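Fructose-bisphosphate aldolase (Thermus caldophilus, PDB 2FJK) belongs to the class II fructose-bisphosphate aldolases, enzymes built on a TIM-barrel fold, and holds 1,3-dihydroxyacetonephosphate in its pocket. Local coordinates at residues V64-L67 against A68-A71; S104-D107 against F108-V112; G233-P236 against E237-K240; S294-L298 against F299-G303. One frame throughout, in Å; residues are numbered along the deposited sequence.

Contact 1: V64-L67 against A68-A71; sequences VVAL and AQEA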
loop_
_atom_site.group_PDB
_atom_site.type_symbol
_atom_site.label_atom_id
_atom_site.label_comp_id
_atom_site.label_asym_id
_atom_site.label_seq_id
_atom_site.Cartn_x
_atom_site.Cartn_y
_atom_site.Cartn_z
ATOM N N VAL A 64 -0.659 8.444 6.618
ATOM C CA VAL A 64 -1.258 8.256 7.935
ATOM C C VAL A 64 -1.925 6.878 8.089
ATOM O O VAL A 64 -1.754 6.219 9.116
ATOM C CB VAL A 64 -2.268 9.388 8.240
ATOM C CG1 VAL A 64 -3.020 9.092 9.511
ATOM C CG2 VAL A 64 -1.524 10.709 8.390
ATOM N N VAL A 65 -2.680 6.442 7.081
ATOM C CA VAL A 65 -3.324 5.131 7.145
ATOM C C VAL A 65 -2.199 4.099 7.246
ATOM O O VAL A 65 -2.187 3.267 8.154
ATOM C CB VAL A 65 -4.183 4.850 5.889
ATOM C CG1 VAL A 65 -4.913 3.504 6.036
ATOM C CG2 VAL A 65 -5.185 5.979 5.687
ATOM N N ALA A 66 -1.256 4.152 6.312
ATOM C CA ALA A 66 -0.110 3.258 6.373
ATOM C C ALA A 66 0.517 3.829 7.641
ATOM O O ALA A 66 0.077 4.866 8.110
ATOM C CB ALA A 66 0.798 3.455 5.165
ATOM N N LEU A 67 1.526 3.199 8.207
ATOM C CA LEU A 67 2.081 3.723 9.457
ATOM C C LEU A 67 1.100 3.413 10.588
ATOM O O LEU A 67 1.483 2.806 11.579
ATOM C CB LEU A 67 2.334 5.236 9.385
ATOM C CG LEU A 67 3.552 5.712 8.579
ATOM C CD1 LEU A 67 3.854 7.150 8.955
ATOM C CD2 LEU A 67 4.754 4.846 8.878
ATOM N N ALA A 68 -0.158 3.825 10.453
ATOM C CA ALA A 68 -1.149 3.508 11.490
ATOM C C ALA A 68 -1.235 1.984 11.549
ATOM O O ALA A 68 -1.224 1.382 12.625
ATOM C CB ALA A 68 -2.526 4.087 11.135
ATOM N N GLN A 69 -1.321 1.377 10.367
ATOM C CA GLN A 69 -1.391 -0.075 10.231
ATOM C C GLN A 69 -0.110 -0.688 10.808
ATOM O O GLN A 69 -0.167 -1.580 11.656
ATOM C CB GLN A 69 -1.499 -0.460 8.752
ATOM C CG GLN A 69 -2.503 0.372 7.973
ATOM C CD GLN A 69 -2.512 0.067 6.479
ATOM O OE1 GLN A 69 -1.461 0.004 5.832
ATOM N NE2 GLN A 69 -3.708 -0.107 5.920
ATOM N N GLU A 70 1.033 -0.188 10.337
ATOM C CA GLU A 70 2.350 -0.662 10.763
ATOM C C GLU A 70 2.639 -0.535 12.255
ATOM O O GLU A 70 3.423 -1.319 12.797
ATOM C CB GLU A 70 3.455 0.059 9.979
ATOM C CG GLU A 70 3.681 -0.481 8.575
ATOM C CD GLU A 70 4.684 0.340 7.772
ATOM O OE1 GLU A 70 5.850 0.470 8.202
ATOM O OE2 GLU A 70 4.301 0.861 6.701
ATOM N N ALA A 71 2.010 0.435 12.917
ATOM C CA ALA A 71 2.230 0.661 14.346
ATOM C C ALA A 71 1.981 -0.568 15.222
ATOM O O ALA A 71 1.159 -1.420 14.894
ATOM C CB ALA A 71 1.367 1.807 14.823
#
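Val65 and Gln69 meet one helical turn apart, their side chains crossing at a slant. A methyl does the touching on one side and the amide nitrogen on the other, Val65 CG1 lying 3.8 Å from Gln69 NE2. Gln69 carries CG anti to its own carbonyl carbon (chi1 -45°), which sends the extended chain back over the previous turn, where OE1 comes to 3.6 Å from Ala66 CA. The backbone beneath is held by Gln69 N donating to Val65 O at 3.0 Å. The Ala68 methyl lies beside the carbonyls of Val64 and Val65, one turn back. So small a side chain suits a place that is also shared with Val75 and Val77 of strand 75-78 and with Leu2.

At the end of the turn Leu67 O accepts from Ala71 N at 2.8 Å. Beside that carbonyl stands Glu70, whose CB is 3.7 Å from Leu67 O; its carboxylate reaches past the segment to form salt bridges with Arg58 and Arg62 of a second subunit. Leu67, branched and apolar, packs on Leu34 of its own chain and on Ala59 of the second subunit, so an apolar contact and two salt bridges lie side by side at the interface. The arrangement is the irregular last turn of helix 50-68, where the chain leaves it for strand 75-78, an alpha-to-beta return of the kind repeated around a TIM barrel.

Contact 2: S104-D107 against F108-V112; sequences SHED and FETNV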
loop_
_atom_site.group_PDB
_atom_site.type_symbol
_atom_site.label_atom_id
_atom_site.label_comp_id
_atom_site.label_asym_id
_atom_site.label_seq_id
_atom_site.Cartn_x
_atom_site.Cartn_y
_atom_site.Cartn_z
ATOM N N SER A 104 -23.223 21.211 14.835
ATOM C CA SER A 104 -23.611 21.692 16.146
ATOM C C SER A 104 -24.272 23.065 16.066
ATOM O O SER A 104 -25.109 23.400 16.899
ATOM C CB SER A 104 -22.390 21.770 17.061
ATOM O OG SER A 104 -21.546 22.839 16.675
ATOM N N HIS A 105 -23.893 23.849 15.064
ATOM C CA HIS A 105 -24.447 25.188 14.875
ATOM C C HIS A 105 -25.870 25.169 14.321
ATOM O O HIS A 105 -26.571 26.171 14.383
ATOM C CB HIS A 105 -23.553 25.994 13.931
ATOM C CG HIS A 105 -23.247 25.287 12.646
ATOM N ND1 HIS A 105 -22.383 24.214 12.572
ATOM C CD2 HIS A 105 -23.709 25.485 11.388
ATOM C CE1 HIS A 105 -22.327 23.781 11.325
ATOM N NE2 HIS A 105 -23.122 24.534 10.585
ATOM N N GLU A 106 -26.292 24.034 13.772
ATOM C CA GLU A 106 -27.638 23.900 13.207
ATOM C C GLU A 106 -28.647 23.505 14.279
ATOM O O GLU A 106 -28.271 23.017 15.352
ATOM C CB GLU A 106 -27.639 22.840 12.102
ATOM C CG GLU A 106 -26.740 23.173 10.926
ATOM C CD GLU A 106 -27.501 23.813 9.795
ATOM O OE1 GLU A 106 -28.527 24.465 10.064
ATOM O OE2 GLU A 106 -27.068 23.672 8.637
ATOM N N ASP A 107 -29.930 23.711 13.995
ATOM C CA ASP A 107 -30.958 23.342 14.960
ATOM C C ASP A 107 -30.876 21.836 15.174
ATOM O O ASP A 107 -30.279 21.115 14.366
ATOM C CB ASP A 107 -32.354 23.744 14.466
ATOM C CG ASP A 107 -32.574 23.416 13.007
ATOM O OD1 ASP A 107 -32.180 22.311 12.599
ATOM O OD2 ASP A 107 -33.147 24.256 12.272
ATOM N N PHE A 108 -31.472 21.366 16.264
ATOM C CA PHE A 108 -31.443 19.950 16.608
ATOM C C PHE A 108 -31.847 18.978 15.501
ATOM O O PHE A 108 -31.148 18.001 15.249
ATOM C CB PHE A 108 -32.324 19.688 17.831
ATOM C CG PHE A 108 -32.058 18.364 18.494
ATOM C CD1 PHE A 108 -30.894 18.163 19.228
ATOM C CD2 PHE A 108 -32.973 17.321 18.388
ATOM C CE1 PHE A 108 -30.644 16.948 19.851
ATOM C CE2 PHE A 108 -32.733 16.096 19.008
ATOM C CZ PHE A 108 -31.567 15.909 19.743
ATOM N N GLU A 109 -32.976 19.229 14.850
ATOM C CA GLU A 109 -33.442 18.331 13.795
ATOM C C GLU A 109 -32.488 18.237 12.613
ATOM O O GLU A 109 -32.285 17.154 12.062
ATOM C CB GLU A 109 -34.834 18.747 13.300
ATOM C CG GLU A 109 -35.972 18.485 14.290
ATOM C CD GLU A 109 -36.074 17.026 14.694
ATOM O OE1 GLU A 109 -36.101 16.159 13.795
ATOM O OE2 GLU A 109 -36.131 16.747 15.911
ATOM N N THR A 110 -31.908 19.363 12.212
ATOM C CA THR A 110 -30.970 19.356 11.093
ATOM C C THR A 110 -29.669 18.655 11.485
ATOM O O THR A 110 -29.057 17.974 10.668
ATOM C CB THR A 110 -30.657 20.786 10.617
ATOM O OG1 THR A 110 -31.882 21.435 10.249
ATOM C CG2 THR A 110 -29.724 20.764 9.397
ATOM N N ASN A 111 -29.258 18.822 12.740
ATOM C CA ASN A 111 -28.037 18.203 13.240
ATOM C C ASN A 111 -28.259 16.702 13.174
ATOM O O ASN A 111 -27.476 15.975 12.560
ATOM C CB ASN A 111 -27.781 18.619 14.692
ATOM C CG ASN A 111 -26.388 18.246 15.174
ATOM O OD1 ASN A 111 -25.734 17.371 14.611
ATOM N ND2 ASN A 111 -25.935 18.906 16.239
ATOM N N VAL A 112 -29.346 16.257 13.806
ATOM C CA VAL A 112 -29.724 14.850 13.830
ATOM C C VAL A 112 -29.805 14.303 12.413
ATOM O O VAL A 112 -29.279 13.228 12.128
ATOM C CB VAL A 112 -31.096 14.645 14.501
ATOM C CG1 VAL A 112 -31.595 13.229 14.244
ATOM C CG2 VAL A 112 -30.988 14.903 15.995
#
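Asp107 grips Thr110 with one carboxylate oxygen, and this is the tight part of the contact, although it too lies at the surface. OD1 of Asp107 accepts from Thr110 N at 3.0 Å and from Thr110 OG1 at 2.5 Å, the hydroxyl using the syn lone pair of the acid. Asp107 places its CG between the backbone N and the carbonyl carbon (chi1 44°), a crowded position that swings the carboxylate over the first turn. It is thus the N-cap of the helix, a place suited to a short acid whose negative charge probably also interacts favourably with the helix's amino end. The turn closes with Asn111 N donating to Asp107 O at 3.0 Å.

The Glu106 side is looser. Glu106, bent at chi2, lays its carboxylate beside the Thr110 methyl, CD to CG2 3.8 Å, with van der Waals contact alone between the two side chains. The inner flank is again more enclosed: buried Asn111 sets ND2 3.6 Å from Ser104 CA and bonds Glu132 O, while Phe108 turns away to meet Leu133 of strand 128-133 and Glu157 of helix 155-164. Helix 108-124 therefore starts, after the loop that follows strand 98-101, wedged against strand 128-133 and helix 155-164.

Contact 3: G233-P236 against E237-K240; sequences GIHP and EDIK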
loop_
_atom_site.group_PDB
_atom_site.type_symbol
_atom_site.label_atom_id
_atom_site.label_comp_id
_atom_site.label_asym_id
_atom_site.label_seq_id
_atom_site.Cartn_x
_atom_site.Cartn_y
_atom_site.Cartn_z
ATOM N N GLY A 233 -4.891 28.108 28.479
ATOM C CA GLY A 233 -5.429 26.833 28.046
ATOM C C GLY A 233 -6.234 26.178 29.144
ATOM O O GLY A 233 -6.405 26.762 30.211
ATOM N N ILE A 234 -6.729 24.969 28.883
ATOM C CA ILE A 234 -7.523 24.239 29.864
ATOM C C ILE A 234 -6.605 23.687 30.943
ATOM O O ILE A 234 -5.558 23.096 30.649
ATOM C CB ILE A 234 -8.302 23.071 29.220
ATOM C CG1 ILE A 234 -9.146 23.576 28.041
ATOM C CG2 ILE A 234 -9.189 22.412 30.257
ATOM C CD1 ILE A 234 -10.129 24.655 28.382
ATOM N N HIS A 235 -6.998 23.892 32.196
ATOM C CA HIS A 235 -6.215 23.441 33.336
ATOM C C HIS A 235 -6.095 21.921 33.400
ATOM O O HIS A 235 -7.080 21.205 33.228
ATOM C CB HIS A 235 -6.846 23.945 34.630
ATOM C CG HIS A 235 -5.970 23.771 35.829
ATOM N ND1 HIS A 235 -4.918 24.617 36.109
ATOM C CD2 HIS A 235 -5.962 22.825 36.797
ATOM C CE1 HIS A 235 -4.298 24.198 37.198
ATOM N NE2 HIS A 235 -4.912 23.113 37.635
ATOM N N PRO A 236 -4.880 21.408 33.656
ATOM C CA PRO A 236 -4.630 19.966 33.745
ATOM C C PRO A 236 -5.595 19.233 34.679
ATOM O O PRO A 236 -6.093 18.151 34.353
ATOM C CB PRO A 236 -3.187 19.893 34.239
ATOM C CG PRO A 236 -2.567 21.097 33.620
ATOM C CD PRO A 236 -3.628 22.166 33.828
ATOM N N GLU A 237 -5.861 19.819 35.841
ATOM C CA GLU A 237 -6.769 19.187 36.794
ATOM C C GLU A 237 -8.174 19.034 36.214
ATOM O O GLU A 237 -8.846 18.030 36.458
ATOM C CB GLU A 237 -6.801 19.981 38.103
ATOM C CG GLU A 237 -5.446 20.012 38.829
ATOM C CD GLU A 237 -4.900 18.616 39.124
ATOM O OE1 GLU A 237 -5.644 17.795 39.707
ATOM O OE2 GLU A 237 -3.725 18.341 38.781
ATOM N N ASP A 238 -8.614 20.018 35.437
ATOM C CA ASP A 238 -9.927 19.938 34.815
ATOM C C ASP A 238 -9.929 18.806 33.804
ATOM O O ASP A 238 -10.941 18.135 33.609
ATOM C CB ASP A 238 -10.297 21.257 34.138
ATOM C CG ASP A 238 -10.754 22.297 35.131
ATOM O OD1 ASP A 238 -11.593 21.944 35.984
ATOM O OD2 ASP A 238 -10.291 23.454 35.060
ATOM N N ILE A 239 -8.785 18.586 33.168
ATOM C CA ILE A 239 -8.681 17.491 32.212
ATOM C C ILE A 239 -8.822 16.162 32.976
ATOM O O ILE A 239 -9.510 15.249 32.528
ATOM C CB ILE A 239 -7.319 17.525 31.465
ATOM C CG1 ILE A 239 -7.266 18.744 30.538
ATOM C CG2 ILE A 239 -7.113 16.221 30.672
ATOM C CD1 ILE A 239 -8.232 18.679 29.356
ATOM N N LYS A 240 -8.185 16.066 34.136
ATOM C CA LYS A 240 -8.248 14.840 34.928
ATOM C C LYS A 240 -9.659 14.497 35.407
ATOM O O LYS A 240 -10.123 13.368 35.255
ATOM C CB LYS A 240 -7.314 14.941 36.138
ATOM C CG LYS A 240 -5.842 14.807 35.803
ATOM C CD LYS A 240 -5.000 14.994 37.053
ATOM C CE LYS A 240 -3.521 14.835 36.753
ATOM N NZ LYS A 240 -2.692 15.070 37.970
HETATM O O HOH W 1 -9.371 25.132 32.983
#
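The backbone passes from an extended His235 (psi 135°), the N-cap residue by position, straight into helical Pro236, and His235 O then accepts from Ile239 N at 3.1 Å and weakly from Asp238 N. Pro236 suits this first helical place, where no amide hydrogen is needed for the helix ladder; its own carbonyl takes Lys240 N. With CG anti to the backbone N (chi1 -168°), the His235 ring lies alongside Glu237, both pointing the same way. Glu237 CB meets the ring at its edge, in plane, 3.2 Å from His235 CD2, while Pro236 CD covers part of one face. The ring and the Glu237 carboxylate are turned 62° apart; that carboxylate instead pairs with Lys240, OE2 to NZ 3.5 Å.

Asp238 reaches back to the start of the helix through a water, which accepts from His235 N at 2.8 Å and donates to Asp238 OD2. A short acid suits this buried place, where His191 and Arg186 also bind it. On the apolar side Ile234 and Ile239 cross at about a right angle, CG2 to CD1 4.0 Å. Branched and apolar, these residues on either side of the N-cap form a hydrophobic staple. Staple and N-cap together begin helix 236-244 beside the ligand pocket, the Ile234 side chain lying about 6 Å from the bound 1,3-dihydroxyacetonephosphate.

Contact 4: S294-L298 against F299-G303; sequences SRMEL and FGSVG
Helix 277-299 ends in a Schellman motif: Ser301 N donates to Met296 O at 3.3 Å, and inside that bond Gly300 N makes a weak one to Glu297 O. Gly300 turns the chain with phi 78°, angles at which a CB would press on the preceding carbonyl oxygen, and so the residue without a side chain fits. One step earlier Phe299 N donates to Arg295 O at 2.9 Å. The same carbonyl oxygen sits over one face of the Phe299 ring, toward its rim, 3.1 Å from CG.

Arg295 and Phe299 slant across each other with guanidinium and ring planes 56° apart. The chain of Arg295, bent at chi2 (59°), brings CG to 3.5 Å from Phe299 CZ and NE to 3.4 Å from the same carbon, so the ring touches both the aliphatic stem and the start of the polar head. Beyond the turn Val302 folds back beside Glu297, CG2 to CG 4.2 Å, and Ser301 rests OG near CB of Met296, modelled as selenomethionine, while bonding Ser42. Flexible Met296 and small Ser301 suit this close, buried corner. Arg295 donates from NE to Thr252 OG1, and NH2 makes a weak hydrogen bond to Ala210 O and a long, weak ion pair with Asp255. Since Thr252 and Ala210 line the ligand pocket, the ring-backed arginine can be regarded as second-shell to it, and its charge probably makes the pocket more electropositive.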
loop_
_atom_site.group_PDB
_atom_site.type_symbol
_atom_site.label_atom_id
_atom_site.label_comp_id
_atom_site.label_asym_id
_atom_site.label_seq_id
_atom_site.Cartn_x
_atom_site.Cartn_y
_atom_site.Cartn_z
ATOM N N SER A 294 3.943 13.817 27.321
ATOM C CA SER A 294 3.400 14.352 28.569
ATOM C C SER A 294 1.870 14.358 28.511
ATOM O O SER A 294 1.190 14.104 29.510
ATOM C CB SER A 294 3.948 15.759 28.848
ATOM O OG SER A 294 3.616 16.682 27.830
ATOM N N ARG A 295 1.340 14.623 27.322
ATOM C CA ARG A 295 -0.102 14.642 27.102
ATOM C C ARG A 295 -0.672 13.270 27.462
ATOM O O ARG A 295 -1.698 13.159 28.140
ATOM C CB ARG A 295 -0.381 14.941 25.631
ATOM C CG ARG A 295 -1.670 15.651 25.375
ATOM C CD ARG A 295 -1.700 16.975 26.109
ATOM N NE ARG A 295 -2.938 17.671 25.818
ATOM C CZ ARG A 295 -3.487 18.585 26.604
ATOM N NH1 ARG A 295 -2.910 18.928 27.750
ATOM N NH2 ARG A 295 -4.624 19.145 26.240
HETATM N N MSE A 296 -0.004 12.222 26.986
HETATM C CA MSE A 296 -0.433 10.857 27.269
HETATM C C MSE A 296 -0.299 10.547 28.765
HETATM O O MSE A 296 -1.068 9.752 29.298
HETATM C CB MSE A 296 0.381 9.861 26.439
HETATM C CG MSE A 296 0.194 10.037 24.943
HETATM SE SE MSE A 296 1.387 8.963 23.883
HETATM C CE MSE A 296 2.922 10.074 23.846
ATOM N N GLU A 297 0.673 11.168 29.437
ATOM C CA GLU A 297 0.848 10.967 30.878
ATOM C C GLU A 297 -0.343 11.570 31.613
ATOM O O GLU A 297 -0.846 11.005 32.572
ATOM C CB GLU A 297 2.102 11.660 31.395
ATOM C CG GLU A 297 3.408 11.029 31.004
ATOM C CD GLU A 297 4.568 11.651 31.753
ATOM O OE1 GLU A 297 4.749 12.885 31.653
ATOM O OE2 GLU A 297 5.293 10.908 32.450
ATOM N N LEU A 298 -0.775 12.738 31.160
ATOM C CA LEU A 298 -1.904 13.425 31.767
ATOM C C LEU A 298 -3.202 12.665 31.507
ATOM O O LEU A 298 -4.090 12.632 32.355
ATOM C CB LEU A 298 -2.005 14.845 31.203
ATOM C CG LEU A 298 -3.200 15.704 31.622
ATOM C CD1 LEU A 298 -3.197 15.895 33.142
ATOM C CD2 LEU A 298 -3.122 17.047 30.905
ATOM N N PHE A 299 -3.295 12.037 30.339
ATOM C CA PHE A 299 -4.496 11.295 29.962
ATOM C C PHE A 299 -4.597 9.906 30.581
ATOM O O PHE A 299 -5.679 9.323 30.629
ATOM C CB PHE A 299 -4.593 11.176 28.433
ATOM C CG PHE A 299 -4.700 12.507 27.714
ATOM C CD1 PHE A 299 -5.038 13.670 28.401
ATOM C CD2 PHE A 299 -4.489 12.582 26.337
ATOM C CE1 PHE A 299 -5.168 14.889 27.725
ATOM C CE2 PHE A 299 -4.618 13.793 25.652
ATOM C CZ PHE A 299 -4.958 14.949 26.349
ATOM N N GLY A 300 -3.475 9.372 31.051
ATOM C CA GLY A 300 -3.499 8.051 31.650
ATOM C C GLY A 300 -3.541 6.913 30.643
ATOM O O GLY A 300 -3.990 5.811 30.962
ATOM N N SER A 301 -3.077 7.172 29.423
ATOM C CA SER A 301 -3.062 6.146 28.384
ATOM C C SER A 301 -1.695 5.454 28.322
ATOM O O SER A 301 -1.465 4.579 27.484
ATOM C CB SER A 301 -3.364 6.771 27.019
ATOM O OG SER A 301 -2.291 7.606 26.618
ATOM N N VAL A 302 -0.777 5.856 29.191
ATOM C CA VAL A 302 0.545 5.241 29.191
ATOM C C VAL A 302 0.418 3.764 29.556
ATOM O O VAL A 302 -0.077 3.431 30.632
ATOM C CB VAL A 302 1.484 5.931 30.198
ATOM C CG1 VAL A 302 2.854 5.273 30.178
ATOM C CG2 VAL A 302 1.603 7.415 29.862
ATOM N N GLY A 303 0.832 2.886 28.642
ATOM C CA GLY A 303 0.771 1.453 28.891
ATOM C C GLY A 303 -0.583 0.793 28.693
ATOM O O GLY A 303 -0.769 -0.382 29.031
#

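The four contacts follow one another along the chain, each at an end of a helix of the barrel: contacts 1 and 4 at carboxyl ends, contacts 2 and 3 at amino ends. Contacts 3 and 4 are neighbours, centres 13 Å apart, and touch where Ile239 and Lys240 of helix 236-244 pack on Leu298 and Phe299 of helix 277-299; both lie close to the bound ligand. Contact 1 is on the opposite side of the chain's centre from contact 3, centres about 30 Å apart. Contact 2, about 34 Å from contacts 1 and 4 between centres, lies beside strands 98-101 and 128-133. Two helix ends thus lie beside the pocket, one at a subunit interface and one at the surface.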